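Local coordinates for protein NAD nucleotidase (PDB 3ZTV) that degrades NAD to adenosine and nicotinamide riboside in the periplasm, acting as both a pyrophosphatase and a zinc-dependent 5'-nucleotidase, at residues 143-146 against 151-154; 178-183 against 206-211; 185-190 against 217-222; 197-202 against 276-281. One frame throughout, in Å; residues are numbered along the deposited sequence.

Contact 1. Residues 143-146 against 151-154; sequences YDIF and EKIA
Ile-153 O takes the N-H of Phe-146 at 2.9 Å. Two further groups lean on the same oxygen. The CA-H of Ile-145 approaches it at 3.4 Å, and the Phe-146 ring lies with one face over it. The return bond runs from Ile-153 N to Phe-146 O at 2.8 Å and is nearly straight, 169° at the hydrogen. Together they make Phe-146 and Ile-153 an antiparallel hydrogen-bonded pair, next to the non-hydrogen-bonded pair of Ile-145 and Ala-154. This is a beta hairpin, strand 143-148 turning back into strand 151-159, at the edge of a six-stranded sheet of the calcineurin-like phosphoesterase domain. On one face of the sheet, Phe-146 CG sits between its backbone N and carbonyl carbon (chi1 59°). That folds the ring over its neighbour. Ile-153 CB then makes a CH-pi contact 4.0 Å from the ring centroid, and Ile-153 CG2 touches Phe-146 CZ at 3.6 Å. Leu-13 of strand 11-18 packs against both residues. On the face of Ile-145 and Ala-154 the packing is lighter. Ile-145 CG2 lies across the aliphatic chain of Lys-152, 3.9 Å from its CB, while Lys-152 NZ leads away to the carbonyl of Gln-193.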
loop_
_atom_site.group_PDB
_atom_site.type_symbol
_atom_site.label_atom_id
_atom_site.label_comp_id
_atom_site.label_asym_id
_atom_site.label_seq_id
_atom_site.Cartn_x
_atom_site.Cartn_y
_atom_site.Cartn_z
ATOM N N TYR A 143 -1.141 -18.746 5.451
ATOM C CA TYR A 143 -1.373 -19.696 4.360
ATOM C C TYR A 143 -1.180 -21.111 4.879
ATOM O O TYR A 143 -0.714 -21.316 6.002
ATOM C CB TYR A 143 -0.428 -19.443 3.171
ATOM C CG TYR A 143 1.010 -19.861 3.431
ATOM C CD1 TYR A 143 1.878 -19.050 4.174
ATOM C CD2 TYR A 143 1.504 -21.075 2.961
ATOM C CE1 TYR A 143 3.193 -19.429 4.416
ATOM C CE2 TYR A 143 2.819 -21.468 3.216
ATOM C CZ TYR A 143 3.657 -20.634 3.939
ATOM O OH TYR A 143 4.966 -21.004 4.197
ATOM N N ASP A 144 -1.562 -22.086 4.059
ATOM C CA ASP A 144 -1.230 -23.486 4.308
ATOM C C ASP A 144 -0.884 -24.149 2.972
ATOM O O ASP A 144 -1.288 -23.674 1.905
ATOM C CB ASP A 144 -2.372 -24.232 5.023
ATOM C CG ASP A 144 -1.917 -25.557 5.623
ATOM O OD1 ASP A 144 -0.768 -25.628 6.103
ATOM O OD2 ASP A 144 -2.700 -26.533 5.623
ATOM N N ILE A 145 -0.100 -25.224 3.031
ATOM C CA ILE A 145 0.220 -26.019 1.850
ATOM C C ILE A 145 -0.259 -27.442 2.064
ATOM O O ILE A 145 0.047 -28.052 3.090
ATOM C CB ILE A 145 1.742 -26.051 1.588
ATOM C CG1 ILE A 145 2.247 -24.662 1.193
ATOM C CG2 ILE A 145 2.079 -27.065 0.498
ATOM C CD1 ILE A 145 3.772 -24.506 1.299
ATOM N N PHE A 146 -1.029 -27.966 1.120
ATOM C CA PHE A 146 -1.436 -29.363 1.196
ATOM C C PHE A 146 -0.986 -30.098 -0.060
ATOM O O PHE A 146 -0.648 -29.475 -1.066
ATOM C CB PHE A 146 -2.946 -29.502 1.441
ATOM C CG PHE A 146 -3.803 -28.871 0.380
ATOM C CD1 PHE A 146 -4.163 -27.538 0.457
ATOM C CD2 PHE A 146 -4.263 -29.622 -0.692
ATOM C CE1 PHE A 146 -4.954 -26.956 -0.523
ATOM C CE2 PHE A 146 -5.059 -29.048 -1.667
ATOM C CZ PHE A 146 -5.401 -27.716 -1.580
ATOM N N GLU A 151 1.577 -33.499 -5.453
ATOM C CA GLU A 151 1.734 -32.094 -5.825
ATOM C C GLU A 151 1.377 -31.154 -4.684
ATOM O O GLU A 151 0.418 -31.390 -3.962
ATOM C CB GLU A 151 0.854 -31.767 -7.029
ATOM C CG GLU A 151 1.344 -32.363 -8.325
ATOM C CD GLU A 151 2.642 -31.740 -8.789
ATOM O OE1 GLU A 151 2.765 -30.497 -8.738
ATOM O OE2 GLU A 151 3.542 -32.497 -9.210
ATOM N N LYS A 152 2.141 -30.074 -4.543
ATOM C CA LYS A 152 1.838 -29.070 -3.530
ATOM C C LYS A 152 0.864 -28.011 -4.041
ATOM O O LYS A 152 1.020 -27.485 -5.142
ATOM C CB LYS A 152 3.124 -28.427 -3.007
ATOM C CG LYS A 152 4.013 -29.407 -2.253
ATOM C CD LYS A 152 5.151 -28.714 -1.529
ATOM C CE LYS A 152 6.232 -28.268 -2.489
ATOM N NZ LYS A 152 7.467 -27.875 -1.751
ATOM N N ILE A 153 -0.145 -27.716 -3.234
ATOM C CA ILE A 153 -1.079 -26.642 -3.524
ATOM C C ILE A 153 -1.117 -25.710 -2.319
ATOM O O ILE A 153 -1.252 -26.163 -1.182
ATOM C CB ILE A 153 -2.493 -27.186 -3.824
ATOM C CG1 ILE A 153 -2.442 -28.184 -4.991
ATOM C CG2 ILE A 153 -3.457 -26.050 -4.121
ATOM C CD1 ILE A 153 -3.792 -28.760 -5.392
ATOM N N ALA A 154 -0.963 -24.414 -2.563
ATOM C CA ALA A 154 -1.019 -23.437 -1.484
ATOM C C ALA A 154 -2.384 -22.770 -1.426
ATOM O O ALA A 154 -3.010 -22.511 -2.462
ATOM C CB ALA A 154 0.069 -22.390 -1.671
#

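Contact 2. Residues 178-183 against 206-211; sequences DEIATA and SEKNIE
Lys-208 is the first residue of 206-211 to meet the other helix. Its CG lies 4.0 Å from Glu-179 CB, and its CD packs on Ile-180 CG1. The lysine chain leaves with CG anti to the backbone N (chi1 177°), then bends at chi2 and chi3, which carries the ammonium forward to Glu-211, one turn on. There NZ forms a salt bridge with Glu-211 OE1 at 3.0 Å. NZ also gives a hydrogen bond to a water at 2.9 Å. That water donates to Asp-178 OD1 and Glu-179 OE1 and accepts from Ile-180 N, so it links the lysine to the start of helix 179-191. Asp-178 is the N-cap there, its OD2 taking Ala-181 N at 2.9 Å. Glu-179 OE2 accepts from Val-161 N. Next, the Glu-211 and Ile-180 side chains cross at about a right angle, Glu-211 CD lying 3.4 Å from Ile-180 CD1. Glu-211 OE2 turns to Lys-215. No direct hydrogen bond joins the two helices, whose segment axes stay 10.6 Å apart at 45°. They belong to successive beta-alpha-beta units of the calcineurin-like phosphoesterase domain: helix 179-191 connects parallel strands 151-159 and 198-203, and helix 206-215 connects 198-203 and 221-224.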
loop_
_atom_site.group_PDB
_atom_site.type_symbol
_atom_site.label_atom_id
_atom_site.label_comp_id
_atom_site.label_asym_id
_atom_site.label_seq_id
_atom_site.Cartn_x
_atom_site.Cartn_y
_atom_site.Cartn_z
ATOM N N ASP A 178 -2.674 -4.052 2.742
ATOM C CA ASP A 178 -3.347 -3.956 1.456
ATOM C C ASP A 178 -3.626 -5.309 0.818
ATOM O O ASP A 178 -2.747 -6.178 0.761
ATOM C CB ASP A 178 -2.509 -3.105 0.502
ATOM C CG ASP A 178 -3.184 -2.907 -0.829
ATOM O OD1 ASP A 178 -4.197 -2.179 -0.882
ATOM O OD2 ASP A 178 -2.693 -3.472 -1.828
ATOM N N GLU A 179 -4.853 -5.475 0.332
ATOM C CA GLU A 179 -5.286 -6.732 -0.279
ATOM C C GLU A 179 -4.451 -7.130 -1.502
ATOM O O GLU A 179 -3.970 -8.259 -1.582
ATOM C CB GLU A 179 -6.771 -6.664 -0.684
ATOM C CG GLU A 179 -7.777 -6.412 0.466
ATOM C CD GLU A 179 -8.142 -4.938 0.660
ATOM O OE1 GLU A 179 -7.317 -4.051 0.298
ATOM O OE2 GLU A 179 -9.262 -4.667 1.177
ATOM N N ILE A 180 -4.309 -6.217 -2.466
ATOM C CA ILE A 180 -3.547 -6.513 -3.685
ATOM C C ILE A 180 -2.077 -6.798 -3.376
ATOM O O ILE A 180 -1.524 -7.804 -3.837
ATOM C CB ILE A 180 -3.675 -5.367 -4.718
ATOM C CG1 ILE A 180 -5.111 -5.323 -5.256
ATOM C CG2 ILE A 180 -2.650 -5.518 -5.847
ATOM C CD1 ILE A 180 -5.426 -4.119 -6.115
ATOM N N ALA A 181 -1.432 -5.933 -2.598
ATOM C CA ALA A 181 -0.025 -6.160 -2.288
ATOM C C ALA A 181 0.181 -7.480 -1.559
ATOM O O ALA A 181 1.085 -8.249 -1.869
ATOM C CB ALA A 181 0.564 -5.008 -1.483
ATOM N N THR A 182 -0.658 -7.758 -0.572
ATOM C CA THR A 182 -0.494 -8.999 0.174
ATOM C C THR A 182 -0.653 -10.217 -0.732
ATOM O O THR A 182 0.124 -11.173 -0.647
ATOM C CB THR A 182 -1.461 -9.095 1.386
ATOM O OG1 THR A 182 -1.210 -8.004 2.287
ATOM C CG2 THR A 182 -1.293 -10.439 2.101
ATOM N N ALA A 183 -1.690 -10.203 -1.564
ATOM C CA ALA A 183 -1.907 -11.309 -2.494
ATOM C C ALA A 183 -0.687 -11.550 -3.383
ATOM O O ALA A 183 -0.238 -12.685 -3.530
ATOM C CB ALA A 183 -3.168 -11.085 -3.332
ATOM N N SER A 206 -16.255 -9.306 -4.181
ATOM C CA SER A 206 -16.112 -9.562 -5.614
ATOM C C SER A 206 -15.321 -8.480 -6.348
ATOM O O SER A 206 -14.465 -8.800 -7.173
ATOM C CB SER A 206 -17.482 -9.769 -6.268
ATOM O OG SER A 206 -18.006 -11.047 -5.955
ATOM N N GLU A 207 -15.571 -7.212 -6.045
ATOM C CA GLU A 207 -14.934 -6.145 -6.808
ATOM C C GLU A 207 -13.420 -6.213 -6.652
ATOM O O GLU A 207 -12.681 -6.186 -7.641
ATOM C CB GLU A 207 -15.461 -4.771 -6.381
ATOM C CG GLU A 207 -14.851 -3.605 -7.158
ATOM C CD GLU A 207 -15.361 -2.251 -6.693
ATOM O OE1 GLU A 207 -15.319 -1.976 -5.472
ATOM O OE2 GLU A 207 -15.802 -1.462 -7.556
ATOM N N LYS A 208 -12.951 -6.316 -5.411
ATOM C CA LYS A 208 -11.518 -6.352 -5.144
ATOM C C LYS A 208 -10.897 -7.655 -5.646
ATOM O O LYS A 208 -9.790 -7.646 -6.181
ATOM C CB LYS A 208 -11.238 -6.136 -3.651
ATOM C CG LYS A 208 -9.763 -6.234 -3.275
ATOM C CD LYS A 208 -8.898 -5.136 -3.899
ATOM C CE LYS A 208 -9.315 -3.760 -3.439
ATOM N NZ LYS A 208 -8.354 -2.724 -3.919
ATOM N N ASN A 209 -11.606 -8.771 -5.509
ATOM C CA ASN A 209 -11.098 -10.051 -6.006
ATOM C C ASN A 209 -10.978 -10.092 -7.542
ATOM O O ASN A 209 -10.051 -10.715 -8.080
ATOM C CB ASN A 209 -11.937 -11.230 -5.495
ATOM C CG ASN A 209 -11.716 -11.506 -4.024
ATOM O OD1 ASN A 209 -10.744 -11.015 -3.428
ATOM N ND2 ASN A 209 -12.592 -12.319 -3.441
ATOM N N ILE A 210 -11.912 -9.446 -8.241
ATOM C CA ILE A 210 -11.821 -9.296 -9.695
ATOM C C ILE A 210 -10.606 -8.434 -10.065
ATOM O O ILE A 210 -9.891 -8.732 -11.033
ATOM C CB ILE A 210 -13.145 -8.724 -10.250
ATOM C CG1 ILE A 210 -14.233 -9.794 -10.149
ATOM C CG2 ILE A 210 -12.975 -8.264 -11.696
ATOM C CD1 ILE A 210 -15.654 -9.269 -10.327
ATOM N N GLU A 211 -10.359 -7.374 -9.304
ATOM C CA GLU A 211 -9.157 -6.577 -9.502
ATOM C C GLU A 211 -7.883 -7.408 -9.289
ATOM O O GLU A 211 -6.936 -7.329 -10.084
ATOM C CB GLU A 211 -9.167 -5.357 -8.572
ATOM C CG GLU A 211 -8.100 -4.320 -8.871
ATOM C CD GLU A 211 -8.115 -3.152 -7.900
ATOM O OE1 GLU A 211 -8.794 -3.239 -6.855
ATOM O OE2 GLU A 211 -7.434 -2.144 -8.182
HETATM O O HOH W 1 -6.087 -3.518 -2.345
#

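Contact 3. Residues 185-190 against 217-222; sequences IMANAL and NDIDVI
Ala-187 points its methyl from helix 179-191 at the loop that leads into strand 221-224. Here a helix of the alpha/beta calcineurin-like phosphoesterase domain packs on the loop entering a strand of its sheet. The tight part is small and apolar. Ala-187 CB sits 3.8 Å from Ile-219 CG1, 3.9 Å from the backbone oxygen of Asn-217 and 4.1 Å from Asp-218 CB. One methyl thus meets three successive residues of the loop. The short side chain lets the backbones come close, with Ala-187 CA and Asp-218 CA 6.1 Å apart. Ile-219 CG1 lies anti to its carbonyl carbon (chi1 -59°), and this brings that branch to the alanine. Beyond it, Ile-219 also packs on Leu-200 of the sheet and Ala-183 of the same helix. Ala-187 reaches the sheet itself through Ile-198 of strand 198-203. The other side is looser and polar. No direct hydrogen bond crosses between the segments. Asp-218 is partly exposed, and Pro-142 of the second subunit packs on Asn-188. A water lies near both polar side chains, but its bonding is doubtful. Asn-188 OD1 comes no nearer to the loop than 4.8 Å, at Asp-218 OD2.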
loop_
_atom_site.group_PDB
_atom_site.type_symbol
_atom_site.label_atom_id
_atom_site.label_comp_id
_atom_site.label_asym_id
_atom_site.label_seq_id
_atom_site.Cartn_x
_atom_site.Cartn_y
_atom_site.Cartn_z
ATOM N N ILE A 185 2.553 -10.500 -2.979
ATOM C CA ILE A 185 3.766 -10.824 -2.248
ATOM C C ILE A 185 3.680 -12.263 -1.732
ATOM O O ILE A 185 4.654 -13.021 -1.820
ATOM C CB ILE A 185 4.016 -9.817 -1.109
ATOM C CG1 ILE A 185 4.256 -8.408 -1.670
ATOM C CG2 ILE A 185 5.183 -10.267 -0.224
ATOM C CD1 ILE A 185 5.322 -8.338 -2.776
ATOM N N MET A 186 2.508 -12.658 -1.224
ATOM C CA MET A 186 2.342 -14.036 -0.754
ATOM C C MET A 186 2.544 -15.041 -1.887
ATOM O O MET A 186 3.261 -16.031 -1.726
ATOM C CB MET A 186 0.955 -14.249 -0.139
ATOM C CG MET A 186 0.765 -13.572 1.220
ATOM S SD MET A 186 1.855 -14.197 2.544
ATOM C CE MET A 186 1.363 -15.917 2.586
ATOM N N ALA A 187 1.908 -14.801 -3.029
ATOM C CA ALA A 187 1.999 -15.734 -4.141
ATOM C C ALA A 187 3.431 -15.774 -4.686
ATOM O O ALA A 187 3.932 -16.844 -5.027
ATOM C CB ALA A 187 0.999 -15.374 -5.235
ATOM N N ASN A 188 4.093 -14.617 -4.731
ATOM C CA ASN A 188 5.450 -14.551 -5.280
ATOM C C ASN A 188 6.432 -15.346 -4.442
ATOM O O ASN A 188 7.317 -16.025 -4.975
ATOM C CB ASN A 188 5.912 -13.099 -5.426
ATOM C CG ASN A 188 7.231 -12.986 -6.182
ATOM O OD1 ASN A 188 7.326 -13.401 -7.341
ATOM N ND2 ASN A 188 8.254 -12.408 -5.534
ATOM N N ALA A 189 6.270 -15.272 -3.126
ATOM C CA ALA A 189 7.143 -15.998 -2.210
ATOM C C ALA A 189 6.982 -17.509 -2.308
ATOM O O ALA A 189 7.937 -18.261 -2.105
ATOM C CB ALA A 189 6.913 -15.535 -0.780
ATOM N N LEU A 190 5.768 -17.956 -2.613
ATOM C CA LEU A 190 5.496 -19.388 -2.693
ATOM C C LEU A 190 6.120 -20.057 -3.924
ATOM O O LEU A 190 6.350 -21.265 -3.924
ATOM C CB LEU A 190 3.989 -19.645 -2.646
ATOM C CG LEU A 190 3.359 -19.396 -1.276
ATOM C CD1 LEU A 190 1.858 -19.189 -1.391
ATOM C CD2 LEU A 190 3.679 -20.528 -0.304
ATOM N N ASN A 217 -0.289 -11.812 -10.421
ATOM C CA ASN A 217 0.107 -13.080 -11.033
ATOM C C ASN A 217 0.156 -14.255 -10.054
ATOM O O ASN A 217 0.239 -14.075 -8.832
ATOM C CB ASN A 217 1.480 -12.947 -11.720
ATOM C CG ASN A 217 1.478 -11.930 -12.841
ATOM O OD1 ASN A 217 2.366 -11.065 -12.926
ATOM N ND2 ASN A 217 0.482 -12.016 -13.697
ATOM N N ASP A 218 0.095 -15.464 -10.607
ATOM C CA ASP A 218 0.398 -16.702 -9.895
ATOM C C ASP A 218 -0.726 -17.227 -8.993
ATOM O O ASP A 218 -0.532 -18.199 -8.261
ATOM C CB ASP A 218 1.722 -16.571 -9.129
ATOM C CG ASP A 218 2.879 -16.190 -10.035
ATOM O OD1 ASP A 218 3.049 -16.830 -11.094
ATOM O OD2 ASP A 218 3.592 -15.232 -9.690
ATOM N N ILE A 219 -1.897 -16.599 -9.075
ATOM C CA ILE A 219 -3.067 -17.070 -8.313
ATOM C C ILE A 219 -4.110 -17.642 -9.279
ATOM O O ILE A 219 -4.519 -16.971 -10.228
ATOM C CB ILE A 219 -3.671 -15.940 -7.442
ATOM C CG1 ILE A 219 -2.622 -15.416 -6.450
ATOM C CG2 ILE A 219 -4.952 -16.407 -6.732
ATOM C CD1 ILE A 219 -3.128 -14.269 -5.583
ATOM N N ASP A 220 -4.511 -18.884 -9.034
ATOM C CA ASP A 220 -5.354 -19.632 -9.971
ATOM C C ASP A 220 -6.859 -19.533 -9.740
ATOM O O ASP A 220 -7.631 -19.450 -10.702
ATOM C CB ASP A 220 -4.924 -21.095 -9.961
ATOM C CG ASP A 220 -3.473 -21.261 -10.387
ATOM O OD1 ASP A 220 -3.141 -20.888 -11.527
ATOM O OD2 ASP A 220 -2.624 -21.743 -9.606
ATOM N N VAL A 221 -7.272 -19.560 -8.474
ATOM C CA VAL A 221 -8.698 -19.531 -8.116
ATOM C C VAL A 221 -8.879 -18.600 -6.919
ATOM O O VAL A 221 -8.112 -18.679 -5.944
ATOM C CB VAL A 221 -9.254 -20.947 -7.765
ATOM C CG1 VAL A 221 -10.756 -20.903 -7.481
ATOM C CG2 VAL A 221 -8.984 -21.924 -8.908
ATOM N N ILE A 222 -9.871 -17.719 -6.999
ATOM C CA ILE A 222 -10.189 -16.835 -5.875
ATOM C C ILE A 222 -11.614 -17.097 -5.383
ATOM O O ILE A 222 -12.606 -16.704 -6.016
ATOM C CB ILE A 222 -10.007 -15.344 -6.232
ATOM C CG1 ILE A 222 -8.635 -15.092 -6.881
ATOM C CG2 ILE A 222 -10.225 -14.477 -4.995
ATOM C CD1 ILE A 222 -8.412 -13.670 -7.360
HETATM O O HOH W 2 4.751 -13.297 -8.831
#

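Contact 4. Residues 197-202 against 276-281; sequences KIILLS and VKFSPE
Lys-197 lays its aliphatic chain over one face of the Phe-278 ring. The two side chains cross at a slant, the lysine passing over the ring and on toward the phenylalanine CB. Lys-197 CG makes a CH-pi contact 4.0 Å from the ring centroid, 30° off the ring normal. Lys-197 CD reaches further along and touches Phe-278 CB at 3.5 Å. On the opposite face of the ring lies Val-276 CG1, two residues back on the same strand, 3.5 Å above the plane. The ring is therefore held between a lysine chain and a valine methyl. Ile-199 completes the contact at the ring edge, its CD1 4.3 Å from Phe-278 CZ. These residues join two different sheets. Strand 198-203 is an inner strand of the six-stranded sheet, and strand 270-278 belongs to the seven-stranded one. The contact is part of the core between the two stacked sheets, as expected of the four-layered alpha/beta-beta/alpha sandwich of the calcineurin-like phosphoesterases. Lys-197 bends past the ring (chi3 -79°, chi4 -70°), and this turns its ammonium away from the apolar layer. Lys-197 NZ forms a salt bridge with Glu-151 and also donates to a water at 2.9 Å. The water passes a hydrogen bond on to Ser-279 O at 2.8 Å, giving a polar link beside the buried ring.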
loop_
_atom_site.group_PDB
_atom_site.type_symbol
_atom_site.label_atom_id
_atom_site.label_comp_id
_atom_site.label_asym_id
_atom_site.label_seq_id
_atom_site.Cartn_x
_atom_site.Cartn_y
_atom_site.Cartn_z
ATOM N N LYS A 197 0.403 -23.937 -8.066
ATOM C CA LYS A 197 -1.039 -24.045 -7.911
ATOM C C LYS A 197 -1.387 -23.327 -6.614
ATOM O O LYS A 197 -0.977 -23.752 -5.522
ATOM C CB LYS A 197 -1.448 -25.511 -7.857
ATOM C CG LYS A 197 -1.168 -26.244 -9.161
ATOM C CD LYS A 197 -1.448 -27.734 -9.033
ATOM C CE LYS A 197 -0.320 -28.467 -8.341
ATOM N NZ LYS A 197 0.884 -28.515 -9.217
ATOM N N ILE A 198 -2.132 -22.227 -6.742
ATOM C CA ILE A 198 -2.405 -21.342 -5.609
ATOM C C ILE A 198 -3.872 -20.919 -5.590
ATOM O O ILE A 198 -4.411 -20.427 -6.600
ATOM C CB ILE A 198 -1.484 -20.099 -5.628
ATOM C CG1 ILE A 198 -0.013 -20.542 -5.596
ATOM C CG2 ILE A 198 -1.788 -19.184 -4.452
ATOM C CD1 ILE A 198 1.009 -19.401 -5.560
ATOM N N ILE A 199 -4.499 -21.128 -4.432
ATOM C CA ILE A 199 -5.885 -20.760 -4.189
ATOM C C ILE A 199 -5.901 -19.599 -3.205
ATOM O O ILE A 199 -5.196 -19.630 -2.190
ATOM C CB ILE A 199 -6.655 -21.920 -3.519
ATOM C CG1 ILE A 199 -6.492 -23.221 -4.306
ATOM C CG2 ILE A 199 -8.133 -21.550 -3.307
ATOM C CD1 ILE A 199 -6.999 -23.156 -5.698
ATOM N N LEU A 200 -6.689 -18.572 -3.504
ATOM C CA LEU A 200 -6.862 -17.448 -2.590
ATOM C C LEU A 200 -8.294 -17.506 -2.034
ATOM O O LEU A 200 -9.270 -17.482 -2.793
ATOM C CB LEU A 200 -6.619 -16.140 -3.340
ATOM C CG LEU A 200 -6.717 -14.844 -2.539
ATOM C CD1 LEU A 200 -5.603 -14.784 -1.510
ATOM C CD2 LEU A 200 -6.661 -13.639 -3.464
ATOM N N LEU A 201 -8.401 -17.624 -0.716
ATOM C CA LEU A 201 -9.674 -17.664 0.004
ATOM C C LEU A 201 -9.857 -16.270 0.603
ATOM O O LEU A 201 -9.235 -15.925 1.620
ATOM C CB LEU A 201 -9.618 -18.741 1.090
ATOM C CG LEU A 201 -10.889 -18.980 1.904
ATOM C CD1 LEU A 201 -12.083 -19.330 1.014
ATOM C CD2 LEU A 201 -10.664 -20.055 2.946
ATOM N N SER A 202 -10.651 -15.446 -0.072
ATOM C CA SER A 202 -10.640 -14.000 0.144
ATOM C C SER A 202 -11.996 -13.375 0.429
ATOM O O SER A 202 -12.902 -13.396 -0.403
ATOM C CB SER A 202 -10.018 -13.284 -1.053
ATOM O OG SER A 202 -10.206 -11.881 -0.938
ATOM N N VAL A 276 -11.691 -28.484 -10.778
ATOM C CA VAL A 276 -10.549 -27.826 -11.407
ATOM C C VAL A 276 -9.456 -28.820 -11.749
ATOM O O VAL A 276 -9.011 -29.581 -10.888
ATOM C CB VAL A 276 -9.935 -26.755 -10.486
ATOM C CG1 VAL A 276 -8.747 -26.078 -11.181
ATOM C CG2 VAL A 276 -10.984 -25.729 -10.069
ATOM N N LYS A 277 -9.015 -28.809 -13.005
ATOM C CA LYS A 277 -7.843 -29.579 -13.397
ATOM C C LYS A 277 -6.667 -28.625 -13.572
ATOM O O LYS A 277 -6.796 -27.568 -14.188
ATOM C CB LYS A 277 -8.092 -30.367 -14.683
ATOM C CG LYS A 277 -6.868 -31.171 -15.126
ATOM C CD LYS A 277 -7.151 -32.073 -16.316
ATOM C CE LYS A 277 -5.895 -32.845 -16.704
ATOM N NZ LYS A 277 -6.154 -33.871 -17.753
ATOM N N PHE A 278 -5.527 -28.993 -13.004
ATOM C CA PHE A 278 -4.305 -28.210 -13.160
ATOM C C PHE A 278 -3.336 -28.944 -14.078
ATOM O O PHE A 278 -3.093 -30.139 -13.901
ATOM C CB PHE A 278 -3.634 -27.983 -11.804
ATOM C CG PHE A 278 -4.421 -27.110 -10.854
ATOM C CD1 PHE A 278 -4.281 -25.729 -10.882
ATOM C CD2 PHE A 278 -5.264 -27.670 -9.909
ATOM C CE1 PHE A 278 -4.984 -24.925 -10.000
ATOM C CE2 PHE A 278 -5.974 -26.867 -9.025
ATOM C CZ PHE A 278 -5.826 -25.488 -9.074
ATOM N N SER A 279 -2.783 -28.226 -15.048
ATOM C CA SER A 279 -1.715 -28.768 -15.880
ATOM C C SER A 279 -0.456 -28.936 -15.029
ATOM O O SER A 279 -0.383 -28.409 -13.916
ATOM C CB SER A 279 -1.430 -27.823 -17.042
ATOM O OG SER A 279 -0.769 -26.654 -16.576
ATOM N N PRO A 280 0.548 -29.675 -15.540
ATOM C CA PRO A 280 1.785 -29.805 -14.756
ATOM C C PRO A 280 2.381 -28.442 -14.386
ATOM O O PRO A 280 2.953 -28.290 -13.296
ATOM C CB PRO A 280 2.717 -30.559 -15.710
ATOM C CG PRO A 280 1.774 -31.384 -16.555
ATOM C CD PRO A 280 0.582 -30.485 -16.773
ATOM N N GLU A 281 2.219 -27.464 -15.272
ATOM C CA GLU A 281 2.737 -26.115 -15.059
ATOM C C GLU A 281 1.828 -25.267 -14.157
ATOM O O GLU A 281 2.127 -24.102 -13.889
ATOM C CB GLU A 281 2.966 -25.411 -16.403
ATOM C CG GLU A 281 3.979 -26.098 -17.324
ATOM C CD GLU A 281 3.410 -27.305 -18.064
ATOM O OE1 GLU A 281 2.171 -27.408 -18.221
ATOM O OE2 GLU A 281 4.215 -28.158 -18.497
HETATM O O HOH W 3 -0.367 -29.864 -11.514
#

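Contact 1 comes first along the chain and closes a short hairpin before any other opens. Contacts 2, 3 and 4 follow it and cross, their first segments at 178-183, 185-190 and 197-202 all preceding the second ones. Contacts 2 and 3 share helix 179-191. The longest closure is contact 4, from strand 198-203 to strand 270-278. Contacts 1, 3 and 4 all reach the six-stranded sheet, where strand 198-203 lies between strands 151-159 and 221-224. Leu-190 of contact 3 packs on Ala-154 of contact 1. Contact 2 joins two helices that pack on this sheet, contact 3 sets the first of them against the loop entering strand 221-224, and contact 4 ties the sheet to the seven-stranded one.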